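Local atomic coordinates of hypothetical protein (Staphylococcus aureus subsp. aureus, PDB entry 2ETS), a protein that is of unknown function but adopts a four-helical bundle fold and belongs to the bacterial DUF1798 family. Residues 19-24 with 112-117; 26-31 with 102-107; 80-85 with 108-113. All coordinates share one frame; numbering follows the deposited sequence.

How the interactions relate
The chain enters through helix 12-37, which supplies 19-24 to interaction 1 and then 26-31 to interaction 2. Helix 43-63 follows, and helix 76-92 supplies 80-85 to interaction 3. The closing helix 100-120 takes part in all three. Its 102-107 pairs back with 26-31, and this loop is nested inside the longer one that 112-117 closes with 19-24. Interaction 3 closes a short loop of 22 residues between helices 76-92 and 100-120. It crosses interaction 2, because their segments alternate along the chain. The segments of interactions 1 and 3 overlap at Tyr-112 and Asp-113, and Asp-113 makes its contact in interaction 3. Together the contacts join the last helix of the bundle to helices 12-37 and 76-92.

Interaction 1. Residues 19-24 with 112-117; sequences SLIYEV and YDLQNI
Leu-20 meets Leu-114 at about a right angle, and its CD1 lies 4.1 Å from Leu-114 CD2. The next residue, Ile-21, carries the middle of the contact. Its CG1, anti to the carbonyl carbon (chi1 -72°), is the branch laid against Leu-114 CB, 3.8 Å away, and the two side chains slide past each other in opposite directions. Ile-21 CD1 reaches the polar, exposed edge of the contact, 3.7 Å from Gln-115 OE1, a van der Waals approach. Gln-115 is bent at its chi2, and its end comes back toward helix 12-37. Val-24 ends the row. Its CG2 points tip to tip at Leu-114 CD1, 3.9 Å away. Leu-114 is thus the shared partner of all three: CB, CD1 and CD2 each meet the facing helix. The two short axes approach to 10.2 Å and run antiparallel at 160°, the shallow crossing usual for neighbouring helices of a four-helix bundle. Around this pair, Leu-20 also rests on Ile-57, Leu-58 and Ile-61 of helix 43-63. Val-24 reaches Leu-107 and Val-110 on helix 100-120, and Ile-117 packs on Leu-82 of helix 76-92.

Interaction 2. Residues 26-31 with 102-107; sequences NMQQNF and LFIEKL
Phe-31 and Phe-103 form an offset stack, the aromatic centre of this contact. Their ring centroids are 4.3 Å apart and the planes are turned by only 17°. Phe-103 CD2 sits over one face of Phe-31, displaced toward the rim. In return Phe-31 CG lies over one face of Phe-103. In both residues CG is anti to the backbone N (chi1 171° in Phe-31, -177° in Phe-103), and the side chains slide past each other in opposite directions.

The apolar contacts extend the stack. Phe-31 CB comes within 3.5 Å of Phe-103 CE2, so the stem of one residue also lies against the other ring. The edge of the Phe-103 ring faces the backbone at Gln-28 CA. Ile-104 CD1 is 4.4 Å from Phe-31 CE2.

Polar atoms also lie against carbon. The carbonyl O of Met-27, a selenomethionine here, is 3.8 Å from Phe-103 CZ, while the end of the Met-27 side chain leads away. Gln-28 brings one polar atom and its CB against Leu-107. Its extended chain crosses Leu-107 at about a right angle, and OE1 is 3.4 Å from Leu-107 CD2. Gln-28 CB lies 4.0 Å from Leu-107 CD1.

The two segments run nearly antiparallel, with their axes 11.3 Å apart at closest approach. Phe-103 also packs on Leu-89 of helix 76-92 and on Cys-93 and Thr-98 in the following loop. Met-27 bridges to Leu-89 and to Tyr-50 and Ile-54 of helix 43-63, which places the contact within the four-helix core.

Interaction 3. Residues 80-85 with 108-113; sequences ELLIAN and KSVQYD
Leu-82 overlaps Val-110 and Asp-113 with a single methyl. Its CD1 is 3.9 Å from Val-110 CG1 and equally far from Asp-113 CB. Leu-82 CG is anti to the backbone N (chi1 173°), and the end of the side chain comes nearer to helix 100-120. One turn on, Asn-85 CB presses close on Val-110 CG2, at 3.4 Å. Val-110 CG1 thus meets Leu-82, while CG2 lies chiefly on Asn-85 CB but also near Leu-82 CD1.

The polar half is joined by water. Asn-85 ND2 donates to a water 3.0 Å away. The same water donates to Asp-113 OD2 at 2.8 Å and is hydrogen-bonded to Ser-109 OG at 2.8 Å. Asn-85 ND2 and Ser-109 OG are 4.2 Å apart. The other carboxylate oxygen, Asp-113 OD1, forms a salt bridge with Lys-78.

The two segments approach to 10.1 Å at their axes and are inclined at 130°, a steeper crossing than that of 19-24 with 112-117. Val-110 also touches Ile-86 and Leu-89 of helix 76-92 and Val-24 of helix 12-37. The chemistry is therefore two-sided: methyls fill the inner part, and a bound water gives polar partners to buried Asp-113 and to Asn-85 and Ser-109.

Interaction 1. Residues 19-24 with 112-117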
loop_
_atom_site.group_PDB
_atom_site.type_symbol
_atom_site.label_atom_id
_atom_site.label_comp_id
_atom_site.label_asym_id
_atom_site.label_seq_id
_atom_site.Cartn_x
_atom_site.Cartn_y
_atom_site.Cartn_z
ATOM N N SER A 19 -6.912 2.442 6.503
ATOM C CA SER A 19 -7.234 1.357 5.615
ATOM C C SER A 19 -6.030 0.847 4.834
ATOM O O SER A 19 -5.868 -0.351 4.682
ATOM C CB SER A 19 -8.321 1.769 4.642
ATOM O OG SER A 19 -8.812 0.609 4.012
ATOM N N LEU A 20 -5.198 1.742 4.313
ATOM C CA LEU A 20 -4.010 1.315 3.591
ATOM C C LEU A 20 -2.990 0.682 4.550
ATOM O O LEU A 20 -2.317 -0.279 4.214
ATOM C CB LEU A 20 -3.361 2.493 2.856
ATOM C CG LEU A 20 -4.109 3.085 1.667
ATOM C CD1 LEU A 20 -3.415 4.358 1.217
ATOM C CD2 LEU A 20 -4.145 2.092 0.538
ATOM N N ILE A 21 -2.849 1.249 5.734
ATOM C CA ILE A 21 -1.971 0.673 6.740
ATOM C C ILE A 21 -2.321 -0.788 7.015
ATOM O O ILE A 21 -1.448 -1.689 6.901
ATOM C CB ILE A 21 -1.964 1.520 8.029
ATOM C CG1 ILE A 21 -1.183 2.828 7.723
ATOM C CG2 ILE A 21 -1.273 0.766 9.179
ATOM C CD1 ILE A 21 -1.200 3.861 8.848
ATOM N N TYR A 22 -3.586 -1.027 7.330
ATOM C CA TYR A 22 -4.090 -2.399 7.511
ATOM C C TYR A 22 -3.738 -3.251 6.289
ATOM O O TYR A 22 -3.210 -4.361 6.431
ATOM C CB TYR A 22 -5.608 -2.426 7.774
ATOM C CG TYR A 22 -6.260 -3.799 7.534
ATOM C CD1 TYR A 22 -6.334 -4.793 8.545
ATOM C CD2 TYR A 22 -6.809 -4.097 6.309
ATOM C CE1 TYR A 22 -6.939 -6.047 8.293
ATOM C CE2 TYR A 22 -7.420 -5.320 6.060
ATOM C CZ TYR A 22 -7.461 -6.290 7.022
ATOM O OH TYR A 22 -8.074 -7.467 6.641
ATOM N N GLU A 23 -4.034 -2.725 5.085
ATOM C CA GLU A 23 -3.814 -3.504 3.871
ATOM C C GLU A 23 -2.322 -3.852 3.597
ATOM O O GLU A 23 -1.995 -4.970 3.180
ATOM C CB GLU A 23 -4.450 -2.800 2.688
ATOM C CG GLU A 23 -5.977 -2.935 2.659
ATOM C CD GLU A 23 -6.458 -4.362 2.415
ATOM O OE1 GLU A 23 -5.600 -5.282 2.343
ATOM O OE2 GLU A 23 -7.696 -4.559 2.283
ATOM N N VAL A 24 -1.428 -2.898 3.858
ATOM C CA VAL A 24 0.008 -3.132 3.704
ATOM C C VAL A 24 0.490 -4.237 4.707
ATOM O O VAL A 24 1.335 -5.084 4.379
ATOM C CB VAL A 24 0.764 -1.805 3.854
ATOM C CG1 VAL A 24 2.259 -2.011 3.911
ATOM C CG2 VAL A 24 0.411 -0.857 2.681
ATOM N N TYR A 112 6.451 3.665 6.504
ATOM C CA TYR A 112 7.013 4.912 7.000
ATOM C C TYR A 112 6.236 6.147 6.465
ATOM O O TYR A 112 5.778 7.002 7.225
ATOM C CB TYR A 112 8.522 4.992 6.724
ATOM C CG TYR A 112 9.085 6.326 7.055
ATOM C CD1 TYR A 112 9.039 7.365 6.125
ATOM C CD2 TYR A 112 9.636 6.578 8.306
ATOM C CE1 TYR A 112 9.529 8.626 6.439
ATOM C CE2 TYR A 112 10.138 7.846 8.624
ATOM C CZ TYR A 112 10.070 8.855 7.692
ATOM O OH TYR A 112 10.533 10.113 8.000
ATOM N N ASP A 113 6.048 6.210 5.164
ATOM C CA ASP A 113 5.248 7.275 4.569
ATOM C C ASP A 113 3.816 7.356 5.096
ATOM O O ASP A 113 3.278 8.437 5.355
ATOM C CB ASP A 113 5.187 7.052 3.077
ATOM C CG ASP A 113 6.506 7.388 2.378
ATOM O OD1 ASP A 113 7.373 8.071 2.989
ATOM O OD2 ASP A 113 6.645 6.975 1.204
ATOM N N LEU A 114 3.177 6.199 5.185
ATOM C CA LEU A 114 1.803 6.118 5.668
ATOM C C LEU A 114 1.647 6.680 7.077
ATOM O O LEU A 114 0.668 7.364 7.374
ATOM C CB LEU A 114 1.324 4.665 5.622
ATOM C CG LEU A 114 1.022 4.137 4.211
ATOM C CD1 LEU A 114 0.624 2.692 4.301
ATOM C CD2 LEU A 114 -0.093 4.930 3.518
ATOM N N GLN A 115 2.618 6.401 7.942
ATOM C CA GLN A 115 2.580 6.949 9.291
ATOM C C GLN A 115 2.676 8.466 9.300
ATOM O O GLN A 115 2.009 9.118 10.109
ATOM C CB GLN A 115 3.707 6.380 10.153
ATOM C CG GLN A 115 3.466 5.008 10.663
ATOM C CD GLN A 115 2.228 4.928 11.577
ATOM O OE1 GLN A 115 1.451 3.978 11.473
ATOM N NE2 GLN A 115 2.023 5.947 12.430
ATOM N N ASN A 116 3.528 9.025 8.438
ATOM C CA ASN A 116 3.717 10.457 8.373
ATOM C C ASN A 116 2.447 11.132 7.890
ATOM O O ASN A 116 2.108 12.252 8.308
ATOM C CB ASN A 116 4.876 10.818 7.431
ATOM C CG ASN A 116 6.244 10.568 8.052
ATOM O OD1 ASN A 116 6.400 10.543 9.274
ATOM N ND2 ASN A 116 7.239 10.396 7.209
ATOM N N ILE A 117 1.766 10.452 6.981
ATOM C CA ILE A 117 0.547 10.974 6.416
ATOM C C ILE A 117 -0.491 10.928 7.505
ATOM O O ILE A 117 -1.141 11.939 7.777
ATOM C CB ILE A 117 0.091 10.171 5.173
ATOM C CG1 ILE A 117 1.039 10.452 4.013
ATOM C CG2 ILE A 117 -1.328 10.534 4.786
ATOM C CD1 ILE A 117 0.791 9.582 2.772
#

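Interaction 2. Residues 26-31 with 102-107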
loop_
_atom_site.group_PDB
_atom_site.type_symbol
_atom_site.label_atom_id
_atom_site.label_comp_id
_atom_site.label_asym_id
_atom_site.label_seq_id
_atom_site.Cartn_x
_atom_site.Cartn_y
_atom_site.Cartn_z
ATOM N N ASN A 26 -1.476 -6.684 5.731
ATOM C CA ASN A 26 -2.002 -7.859 5.109
ATOM C C ASN A 26 -1.097 -8.352 4.001
ATOM O O ASN A 26 -0.931 -9.543 3.826
ATOM C CB ASN A 26 -3.364 -7.510 4.509
ATOM C CG ASN A 26 -4.248 -8.675 4.418
ATOM O OD1 ASN A 26 -4.353 -9.445 5.361
ATOM N ND2 ASN A 26 -4.923 -8.827 3.282
HETATM N N MSE A 27 -0.566 -7.430 3.212
HETATM C CA MSE A 27 0.383 -7.785 2.146
HETATM C C MSE A 27 1.619 -8.477 2.714
HETATM O O MSE A 27 2.149 -9.383 2.103
HETATM C CB MSE A 27 0.796 -6.553 1.369
HETATM C CG MSE A 27 -0.348 -5.954 0.597
HETATM SE SE MSE A 27 0.209 -4.307 -0.230
HETATM C CE MSE A 27 -1.511 -3.423 -0.163
ATOM N N GLN A 28 2.076 -8.061 3.890
ATOM C CA GLN A 28 3.216 -8.715 4.504
ATOM C C GLN A 28 2.869 -10.177 4.856
ATOM O O GLN A 28 3.664 -11.087 4.631
ATOM C CB GLN A 28 3.686 -7.958 5.742
ATOM C CG GLN A 28 5.025 -8.484 6.295
ATOM C CD GLN A 28 5.595 -7.601 7.416
ATOM O OE1 GLN A 28 4.981 -6.610 7.829
ATOM N NE2 GLN A 28 6.771 -7.976 7.920
ATOM N N GLN A 29 1.672 -10.405 5.348
ATOM C CA GLN A 29 1.264 -11.765 5.716
ATOM C C GLN A 29 1.113 -12.644 4.480
ATOM O O GLN A 29 1.497 -13.793 4.507
ATOM C CB GLN A 29 -0.011 -11.773 6.561
ATOM C CG GLN A 29 0.162 -12.313 8.010
ATOM C CD GLN A 29 1.112 -13.549 8.124
ATOM O OE1 GLN A 29 0.837 -14.633 7.581
ATOM N NE2 GLN A 29 2.232 -13.370 8.833
ATOM N N ASN A 30 0.614 -12.073 3.382
ATOM C CA ASN A 30 0.466 -12.797 2.129
ATOM C C ASN A 30 1.830 -13.236 1.582
ATOM O O ASN A 30 2.023 -14.361 1.114
ATOM C CB ASN A 30 -0.257 -11.911 1.112
ATOM C CG ASN A 30 -1.778 -11.963 1.272
ATOM O OD1 ASN A 30 -2.377 -12.984 1.024
ATOM N ND2 ASN A 30 -2.388 -10.870 1.714
ATOM N N PHE A 31 2.781 -12.333 1.656
ATOM C CA PHE A 31 4.117 -12.612 1.189
ATOM C C PHE A 31 4.698 -13.756 2.027
ATOM O O PHE A 31 5.296 -14.684 1.490
ATOM C CB PHE A 31 4.964 -11.343 1.281
ATOM C CG PHE A 31 6.424 -11.567 1.015
ATOM C CD1 PHE A 31 6.880 -11.771 -0.285
ATOM C CD2 PHE A 31 7.341 -11.571 2.057
ATOM C CE1 PHE A 31 8.222 -11.957 -0.547
ATOM C CE2 PHE A 31 8.699 -11.760 1.795
ATOM C CZ PHE A 31 9.141 -11.946 0.479
ATOM N N LEU A 102 13.984 -6.972 -1.256
ATOM C CA LEU A 102 13.439 -5.793 -1.953
ATOM C C LEU A 102 11.998 -5.512 -1.502
ATOM O O LEU A 102 11.607 -4.363 -1.372
ATOM C CB LEU A 102 13.488 -5.992 -3.469
ATOM C CG LEU A 102 14.878 -6.166 -4.106
ATOM C CD1 LEU A 102 14.736 -6.398 -5.609
ATOM C CD2 LEU A 102 15.796 -4.999 -3.845
ATOM N N PHE A 103 11.239 -6.582 -1.269
ATOM C CA PHE A 103 9.855 -6.495 -0.799
ATOM C C PHE A 103 9.764 -5.854 0.579
ATOM O O PHE A 103 8.992 -4.913 0.792
ATOM C CB PHE A 103 9.198 -7.872 -0.792
ATOM C CG PHE A 103 7.743 -7.841 -0.390
ATOM C CD1 PHE A 103 6.787 -7.563 -1.312
ATOM C CD2 PHE A 103 7.362 -8.025 0.930
ATOM C CE1 PHE A 103 5.457 -7.505 -0.948
ATOM C CE2 PHE A 103 6.051 -7.989 1.303
ATOM C CZ PHE A 103 5.095 -7.727 0.382
ATOM N N ILE A 104 10.597 -6.309 1.499
ATOM C CA ILE A 104 10.554 -5.803 2.861
ATOM C C ILE A 104 11.079 -4.362 2.965
ATOM O O ILE A 104 10.522 -3.535 3.662
ATOM C CB ILE A 104 11.324 -6.750 3.785
ATOM C CG1 ILE A 104 10.635 -8.136 3.801
ATOM C CG2 ILE A 104 11.438 -6.183 5.204
ATOM C CD1 ILE A 104 9.198 -8.146 4.235
ATOM N N GLU A 105 12.123 -4.052 2.237
ATOM C CA GLU A 105 12.554 -2.687 2.144
ATOM C C GLU A 105 11.472 -1.725 1.624
ATOM O O GLU A 105 11.249 -0.660 2.198
ATOM C CB GLU A 105 13.791 -2.682 1.284
ATOM C CG GLU A 105 14.273 -1.376 0.735
ATOM C CD GLU A 105 15.558 -1.641 -0.041
ATOM O OE1 GLU A 105 15.480 -1.921 -1.277
ATOM O OE2 GLU A 105 16.614 -1.695 0.634
ATOM N N LYS A 106 10.815 -2.100 0.540
ATOM C CA LYS A 106 9.744 -1.291 -0.002
ATOM C C LYS A 106 8.541 -1.193 0.973
ATOM O O LYS A 106 8.009 -0.130 1.205
ATOM C CB LYS A 106 9.293 -1.891 -1.309
ATOM C CG LYS A 106 8.228 -1.070 -2.037
ATOM C CD LYS A 106 7.769 -1.793 -3.326
ATOM C CE LYS A 106 8.793 -1.757 -4.434
ATOM N NZ LYS A 106 8.435 -2.942 -5.381
ATOM N N LEU A 107 8.136 -2.302 1.547
ATOM C CA LEU A 107 7.111 -2.279 2.624
ATOM C C LEU A 107 7.460 -1.328 3.800
ATOM O O LEU A 107 6.615 -0.579 4.287
ATOM C CB LEU A 107 6.890 -3.682 3.178
ATOM C CG LEU A 107 5.683 -3.874 4.128
ATOM C CD1 LEU A 107 4.600 -4.743 3.486
ATOM C CD2 LEU A 107 6.179 -4.503 5.425
#

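Interaction 3. Residues 80-85 with 108-113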
loop_
_atom_site.group_PDB
_atom_site.type_symbol
_atom_site.label_atom_id
_atom_site.label_comp_id
_atom_site.label_asym_id
_atom_site.label_seq_id
_atom_site.Cartn_x
_atom_site.Cartn_y
_atom_site.Cartn_z
ATOM N N GLU A 80 3.294 10.214 -5.526
ATOM C CA GLU A 80 3.221 9.297 -6.676
ATOM C C GLU A 80 4.029 8.014 -6.464
ATOM O O GLU A 80 3.595 6.921 -6.841
ATOM C CB GLU A 80 3.653 9.970 -7.974
ATOM C CG GLU A 80 2.778 11.177 -8.412
ATOM C CD GLU A 80 1.290 10.816 -8.641
ATOM O OE1 GLU A 80 0.999 9.735 -9.193
ATOM O OE2 GLU A 80 0.409 11.617 -8.251
ATOM N N LEU A 81 5.187 8.128 -5.843
ATOM C CA LEU A 81 5.952 6.916 -5.539
ATOM C C LEU A 81 5.283 6.038 -4.526
ATOM O O LEU A 81 5.347 4.829 -4.632
ATOM C CB LEU A 81 7.354 7.272 -5.073
ATOM C CG LEU A 81 8.097 8.053 -6.161
ATOM C CD1 LEU A 81 9.541 8.320 -5.714
ATOM C CD2 LEU A 81 8.065 7.324 -7.511
ATOM N N LEU A 82 4.618 6.651 -3.547
ATOM C CA LEU A 82 3.949 5.918 -2.524
ATOM C C LEU A 82 2.865 5.066 -3.148
ATOM O O LEU A 82 2.762 3.887 -2.821
ATOM C CB LEU A 82 3.372 6.845 -1.475
ATOM C CG LEU A 82 2.505 6.164 -0.423
ATOM C CD1 LEU A 82 3.243 5.094 0.389
ATOM C CD2 LEU A 82 1.873 7.237 0.495
ATOM N N ILE A 83 2.097 5.652 -4.070
ATOM C CA ILE A 83 0.975 4.962 -4.730
ATOM C C ILE A 83 1.491 3.765 -5.522
ATOM O O ILE A 83 0.954 2.670 -5.442
ATOM C CB ILE A 83 0.259 5.909 -5.733
ATOM C CG1 ILE A 83 -0.540 7.049 -5.049
ATOM C CG2 ILE A 83 -0.604 5.136 -6.759
ATOM C CD1 ILE A 83 -1.343 6.692 -3.885
ATOM N N ALA A 84 2.553 4.006 -6.276
ATOM C CA ALA A 84 3.166 2.974 -7.112
ATOM C C ALA A 84 3.770 1.854 -6.234
ATOM O O ALA A 84 3.632 0.663 -6.521
ATOM C CB ALA A 84 4.213 3.588 -8.011
ATOM N N ASN A 85 4.459 2.240 -5.166
ATOM C CA ASN A 85 4.976 1.260 -4.233
ATOM C C ASN A 85 3.892 0.361 -3.632
ATOM O O ASN A 85 4.094 -0.821 -3.484
ATOM C CB ASN A 85 5.711 1.954 -3.087
ATOM C CG ASN A 85 7.062 2.416 -3.480
ATOM O OD1 ASN A 85 7.605 1.947 -4.440
ATOM N ND2 ASN A 85 7.606 3.348 -2.744
ATOM N N LYS A 108 8.699 -1.341 4.249
ATOM C CA LYS A 108 9.062 -0.486 5.386
ATOM C C LYS A 108 8.942 0.985 4.995
ATOM O O LYS A 108 8.447 1.814 5.751
ATOM C CB LYS A 108 10.457 -0.783 5.859
ATOM C CG LYS A 108 10.640 -2.246 6.308
ATOM C CD LYS A 108 9.945 -2.588 7.584
ATOM C CE LYS A 108 10.568 -3.870 8.225
ATOM N NZ LYS A 108 12.068 -3.834 8.362
ATOM N N SER A 109 9.372 1.281 3.779
ATOM C CA SER A 109 9.300 2.610 3.241
ATOM C C SER A 109 7.852 3.092 3.126
ATOM O O SER A 109 7.552 4.207 3.476
ATOM C CB SER A 109 10.024 2.626 1.867
ATOM O OG SER A 109 9.485 3.598 1.015
ATOM N N VAL A 110 6.969 2.234 2.629
ATOM C CA VAL A 110 5.535 2.518 2.559
ATOM C C VAL A 110 4.902 2.737 3.950
ATOM O O VAL A 110 4.180 3.726 4.156
ATOM C CB VAL A 110 4.811 1.405 1.772
ATOM C CG1 VAL A 110 3.334 1.502 1.883
ATOM C CG2 VAL A 110 5.222 1.484 0.285
ATOM N N GLN A 111 5.202 1.864 4.910
ATOM C CA GLN A 111 4.646 2.038 6.272
ATOM C C GLN A 111 5.187 3.343 6.824
ATOM O O GLN A 111 4.446 4.090 7.482
ATOM C CB GLN A 111 4.949 0.843 7.218
ATOM C CG GLN A 111 4.443 -0.504 6.653
ATOM C CD GLN A 111 4.793 -1.766 7.479
ATOM O OE1 GLN A 111 5.976 -2.024 7.817
ATOM N NE2 GLN A 111 3.749 -2.577 7.787
ATOM N N TYR A 112 6.451 3.665 6.504
ATOM C CA TYR A 112 7.013 4.912 7.000
ATOM C C TYR A 112 6.236 6.147 6.465
ATOM O O TYR A 112 5.778 7.002 7.225
ATOM C CB TYR A 112 8.522 4.992 6.724
ATOM C CG TYR A 112 9.085 6.326 7.055
ATOM C CD1 TYR A 112 9.039 7.365 6.125
ATOM C CD2 TYR A 112 9.636 6.578 8.306
ATOM C CE1 TYR A 112 9.529 8.626 6.439
ATOM C CE2 TYR A 112 10.138 7.846 8.624
ATOM C CZ TYR A 112 10.070 8.855 7.692
ATOM O OH TYR A 112 10.533 10.113 8.000
ATOM N N ASP A 113 6.048 6.210 5.164
ATOM C CA ASP A 113 5.248 7.275 4.569
ATOM C C ASP A 113 3.816 7.356 5.096
ATOM O O ASP A 113 3.278 8.437 5.355
ATOM C CB ASP A 113 5.187 7.052 3.077
ATOM C CG ASP A 113 6.506 7.388 2.378
ATOM O OD1 ASP A 113 7.373 8.071 2.989
ATOM O OD2 ASP A 113 6.645 6.975 1.204
HETATM O O HOH W 1 7.082 4.456 -0.033
#